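PDB 3ORY: flap endonuclease 1 from Desulfurococcus amylolyticus, which probably cleaves the 5' flaps of branched DNA intermediates during replication and repair, acting as a structure-specific nuclease of the XPG family. Local coordinates for residues D63-S73 and V323-D331. Sequence-based numbering, arbitrary orientation.
Sequences DNNGRITSHLS and VDEHDFSID
His-326, near the junction of helices 315-325 and 330-347, reaches across to Asp-63, which opens the type I turn 63-66 ahead of helix 70-84. The Asp-63 side chain can be followed outward. Asp-63 CB lies 3.2 Å from the carbonyl O of His-326 and 3.4 Å from Asp-327 OD2. CG is approached only distantly, and there the carboxylate divides its work. OD1 turns back on its own turn, accepting from the backbone N of Asn-65, as an Asx turn, and from N of Arg-67; these come from opposite faces of the carboxylate plane. With chi1 at 67°, CG stands between the backbone N and carbonyl carbon, where OD1 can face those amides. Asp-63 OD2 takes three bonds: His-326 ND1 at 3.1 Å on its anti lone pair and, in a salt bridge, Arg-67 NE at 2.8 Å on the syn one and Arg-67 NH2 from above the plane. Ring and carboxylate are nearly coplanar, 14° apart.

An imidazole suits this place because it offers a polar edge and an apolar face: Leu-72 CD1 sits 3.8 Å from the His-326 ring centroid in a CH-pi contact, while Thr-69 CG2 approaches obliquely. Beyond it Phe-328, a flat apolar wedge, points its CZ-CE1 rim at small Ser-73, whose CB lies 3.7 Å from Phe-328 CE1. On the solvent side Asp-327 OD2 receives the backbone N of Asn-64 at 2.8 Å, nearly straight (165°).

The contact ties the start of helix 70-84, in the XPG N-terminal region, to the C-terminal helices, with Asp-148 of helix 143-156 touching Leu-72 and His-326. Chemically, one buried carboxylate holds its own turn and a connection more than 260 residues later. Arg-67 probably offsets the charge of Asp-63, easing the nearness of Asp-327; the carboxylate fixes a proton on ND1, but its pull toward a charged imidazole is probably opposed by Arg-67.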
loop_
_atom_site.group_PDB
_atom_site.type_symbol
_atom_site.label_atom_id
_atom_site.label_comp_id
_atom_site.label_asym_id
_atom_site.label_seq_id
_atom_site.Cartn_x
_atom_site.Cartn_y
_atom_site.Cartn_z
ATOM N N ASP A 63 -12.551 9.512 -16.781
ATOM C CA ASP A 63 -13.741 10.339 -16.902
ATOM C C ASP A 63 -13.849 10.910 -18.323
ATOM O O ASP A 63 -13.027 10.584 -19.185
ATOM C CB ASP A 63 -13.785 11.428 -15.815
ATOM C CG ASP A 63 -12.685 12.482 -15.961
ATOM O OD1 ASP A 63 -12.129 12.659 -17.063
ATOM O OD2 ASP A 63 -12.392 13.154 -14.950
ATOM N N ASN A 64 -14.854 11.751 -18.561
ATOM C CA ASN A 64 -15.093 12.328 -19.888
ATOM C C ASN A 64 -14.099 13.418 -20.289
ATOM O O ASN A 64 -14.094 13.866 -21.439
ATOM C CB ASN A 64 -16.526 12.863 -19.993
ATOM C CG ASN A 64 -17.567 11.754 -20.003
ATOM O OD1 ASN A 64 -17.272 10.602 -20.319
ATOM N ND2 ASN A 64 -18.796 12.104 -19.658
ATOM N N ASN A 65 -13.285 13.856 -19.333
ATOM C CA ASN A 65 -12.209 14.806 -19.590
ATOM C C ASN A 65 -10.880 14.082 -19.819
ATOM O O ASN A 65 -9.819 14.703 -19.820
ATOM C CB ASN A 65 -12.088 15.808 -18.429
ATOM C CG ASN A 65 -13.037 17.001 -18.567
ATOM O OD1 ASN A 65 -13.237 17.535 -19.660
ATOM N ND2 ASN A 65 -13.606 17.434 -17.446
ATOM N N GLY A 66 -10.953 12.765 -20.008
ATOM C CA GLY A 66 -9.776 11.918 -20.199
ATOM C C GLY A 66 -8.918 11.638 -18.967
ATOM O O GLY A 66 -7.852 11.039 -19.089
ATOM N N ARG A 67 -9.366 12.056 -17.786
ATOM C CA ARG A 67 -8.572 11.877 -16.557
ATOM C C ARG A 67 -8.772 10.498 -15.904
ATOM O O ARG A 67 -9.894 9.979 -15.853
ATOM C CB ARG A 67 -8.889 12.978 -15.544
ATOM C CG ARG A 67 -8.594 14.386 -16.050
ATOM C CD ARG A 67 -9.137 15.443 -15.101
ATOM N NE ARG A 67 -10.585 15.315 -14.923
ATOM C CZ ARG A 67 -11.365 16.263 -14.414
ATOM N NH1 ARG A 67 -10.844 17.424 -14.034
ATOM N NH2 ARG A 67 -12.670 16.058 -14.296
ATOM N N ILE A 68 -7.678 9.922 -15.404
ATOM C CA ILE A 68 -7.722 8.631 -14.699
ATOM C C ILE A 68 -8.573 8.744 -13.428
ATOM O O ILE A 68 -8.455 9.710 -12.685
ATOM C CB ILE A 68 -6.300 8.089 -14.397
ATOM C CG1 ILE A 68 -5.557 7.823 -15.716
ATOM C CG2 ILE A 68 -6.351 6.803 -13.525
ATOM C CD1 ILE A 68 -4.063 7.452 -15.560
ATOM N N THR A 69 -9.465 7.775 -13.208
ATOM C CA THR A 69 -10.335 7.807 -12.027
ATOM C C THR A 69 -10.237 6.536 -11.191
ATOM O O THR A 69 -10.915 6.417 -10.170
ATOM C CB THR A 69 -11.810 8.034 -12.411
ATOM O OG1 THR A 69 -12.182 7.044 -13.360
ATOM C CG2 THR A 69 -12.019 9.424 -13.017
ATOM N N SER A 70 -9.374 5.607 -11.610
ATOM C CA SER A 70 -9.194 4.310 -10.934
ATOM C C SER A 70 -8.970 4.430 -9.423
ATOM O O SER A 70 -9.489 3.628 -8.643
ATOM C CB SER A 70 -8.042 3.517 -11.569
ATOM O OG SER A 70 -8.387 3.072 -12.877
ATOM N N HIS A 71 -8.208 5.442 -9.022
ATOM C CA HIS A 71 -7.840 5.647 -7.621
ATOM C C HIS A 71 -9.049 6.050 -6.782
ATOM O O HIS A 71 -9.183 5.624 -5.632
ATOM C CB HIS A 71 -6.745 6.718 -7.516
ATOM C CG HIS A 71 -7.134 8.033 -8.103
ATOM N ND1 HIS A 71 -7.514 8.175 -9.420
ATOM C CD2 HIS A 71 -7.205 9.267 -7.556
ATOM C CE1 HIS A 71 -7.809 9.441 -9.656
ATOM N NE2 HIS A 71 -7.621 10.124 -8.543
ATOM N N LEU A 72 -9.929 6.856 -7.370
ATOM C CA LEU A 72 -11.152 7.294 -6.699
ATOM C C LEU A 72 -12.185 6.182 -6.620
ATOM O O LEU A 72 -12.903 6.082 -5.632
ATOM C CB LEU A 72 -11.770 8.511 -7.408
ATOM C CG LEU A 72 -10.915 9.771 -7.437
ATOM C CD1 LEU A 72 -11.565 10.855 -8.282
ATOM C CD2 LEU A 72 -10.605 10.287 -6.020
ATOM N N SER A 73 -12.264 5.365 -7.668
ATOM C CA SER A 73 -13.176 4.232 -7.696
ATOM C C SER A 73 -12.810 3.214 -6.618
ATOM O O SER A 73 -13.659 2.797 -5.824
ATOM C CB SER A 73 -13.156 3.571 -9.070
ATOM O OG SER A 73 -14.153 2.585 -9.146
ATOM N N VAL A 323 -19.847 11.528 -9.503
ATOM C CA VAL A 323 -20.739 11.601 -10.658
ATOM C C VAL A 323 -20.497 12.866 -11.487
ATOM O O VAL A 323 -20.176 12.768 -12.666
ATOM C CB VAL A 323 -22.236 11.462 -10.258
ATOM C CG1 VAL A 323 -23.156 11.497 -11.497
ATOM C CG2 VAL A 323 -22.456 10.178 -9.459
ATOM N N ASP A 324 -20.635 14.041 -10.880
ATOM C CA ASP A 324 -20.588 15.296 -11.646
ATOM C C ASP A 324 -19.195 15.619 -12.182
ATOM O O ASP A 324 -19.037 15.928 -13.359
ATOM C CB ASP A 324 -21.126 16.466 -10.817
ATOM C CG ASP A 324 -22.539 16.222 -10.317
ATOM O OD1 ASP A 324 -23.263 15.404 -10.924
ATOM O OD2 ASP A 324 -22.928 16.839 -9.314
ATOM N N GLU A 325 -18.193 15.519 -11.324
ATOM C CA GLU A 325 -16.830 15.884 -11.699
ATOM C C GLU A 325 -16.071 14.766 -12.414
ATOM O O GLU A 325 -15.148 15.048 -13.190
ATOM C CB GLU A 325 -16.051 16.335 -10.467
ATOM C CG GLU A 325 -16.476 17.710 -9.945
ATOM C CD GLU A 325 -15.891 18.053 -8.572
ATOM O OE1 GLU A 325 -14.793 17.561 -8.220
ATOM O OE2 GLU A 325 -16.548 18.823 -7.840
ATOM N N HIS A 326 -16.441 13.510 -12.156
ATOM C CA HIS A 326 -15.667 12.380 -12.681
ATOM C C HIS A 326 -16.472 11.312 -13.433
ATOM O O HIS A 326 -15.960 10.227 -13.749
ATOM C CB HIS A 326 -14.787 11.773 -11.578
ATOM C CG HIS A 326 -13.723 12.708 -11.087
ATOM N ND1 HIS A 326 -12.628 13.048 -11.849
ATOM C CD2 HIS A 326 -13.598 13.389 -9.922
ATOM C CE1 HIS A 326 -11.866 13.891 -11.172
ATOM N NE2 HIS A 326 -12.433 14.117 -10.001
ATOM N N ASP A 327 -17.734 11.633 -13.709
ATOM C CA ASP A 327 -18.581 10.861 -14.629
ATOM C C ASP A 327 -18.847 9.411 -14.223
ATOM O O ASP A 327 -19.105 8.565 -15.083
ATOM C CB ASP A 327 -18.026 10.949 -16.060
ATOM C CG ASP A 327 -17.860 12.379 -16.521
ATOM O OD1 ASP A 327 -18.891 13.060 -16.688
ATOM O OD2 ASP A 327 -16.704 12.836 -16.698
ATOM N N PHE A 328 -18.794 9.129 -12.919
ATOM C CA PHE A 328 -19.198 7.823 -12.386
ATOM C C PHE A 328 -20.697 7.655 -12.600
ATOM O O PHE A 328 -21.431 8.643 -12.697
ATOM C CB PHE A 328 -18.921 7.738 -10.887
ATOM C CG PHE A 328 -17.499 7.410 -10.529
ATOM C CD1 PHE A 328 -17.215 6.279 -9.773
ATOM C CD2 PHE A 328 -16.444 8.244 -10.914
ATOM C CE1 PHE A 328 -15.903 5.966 -9.415
ATOM C CE2 PHE A 328 -15.121 7.941 -10.564
ATOM C CZ PHE A 328 -14.853 6.797 -9.812
ATOM N N SER A 329 -21.156 6.411 -12.649
ATOM C CA SER A 329 -22.580 6.136 -12.825
ATOM C C SER A 329 -23.403 6.574 -11.611
ATOM O O SER A 329 -23.128 6.151 -10.487
ATOM C CB SER A 329 -22.812 4.645 -13.082
ATOM O OG SER A 329 -24.115 4.281 -12.653
ATOM N N ILE A 330 -24.435 7.385 -11.853
ATOM C CA ILE A 330 -25.309 7.862 -10.780
ATOM C C ILE A 330 -26.036 6.716 -10.058
ATOM O O ILE A 330 -26.197 6.751 -8.834
ATOM C CB ILE A 330 -26.305 8.957 -11.273
ATOM C CG1 ILE A 330 -27.129 9.514 -10.104
ATOM C CG2 ILE A 330 -27.221 8.426 -12.390
ATOM C CD1 ILE A 330 -26.303 10.128 -8.988
ATOM N N ASP A 331 -26.454 5.703 -10.820
ATOM C CA ASP A 331 -27.094 4.515 -10.262
ATOM C C ASP A 331 -26.151 3.778 -9.319
ATOM O O ASP A 331 -26.497 3.507 -8.162
ATOM C CB ASP A 331 -27.560 3.560 -11.379
ATOM C CG ASP A 331 -28.848 4.027 -12.071
ATOM O OD1 ASP A 331 -29.364 5.126 -11.759
ATOM O OD2 ASP A 331 -29.344 3.272 -12.942
#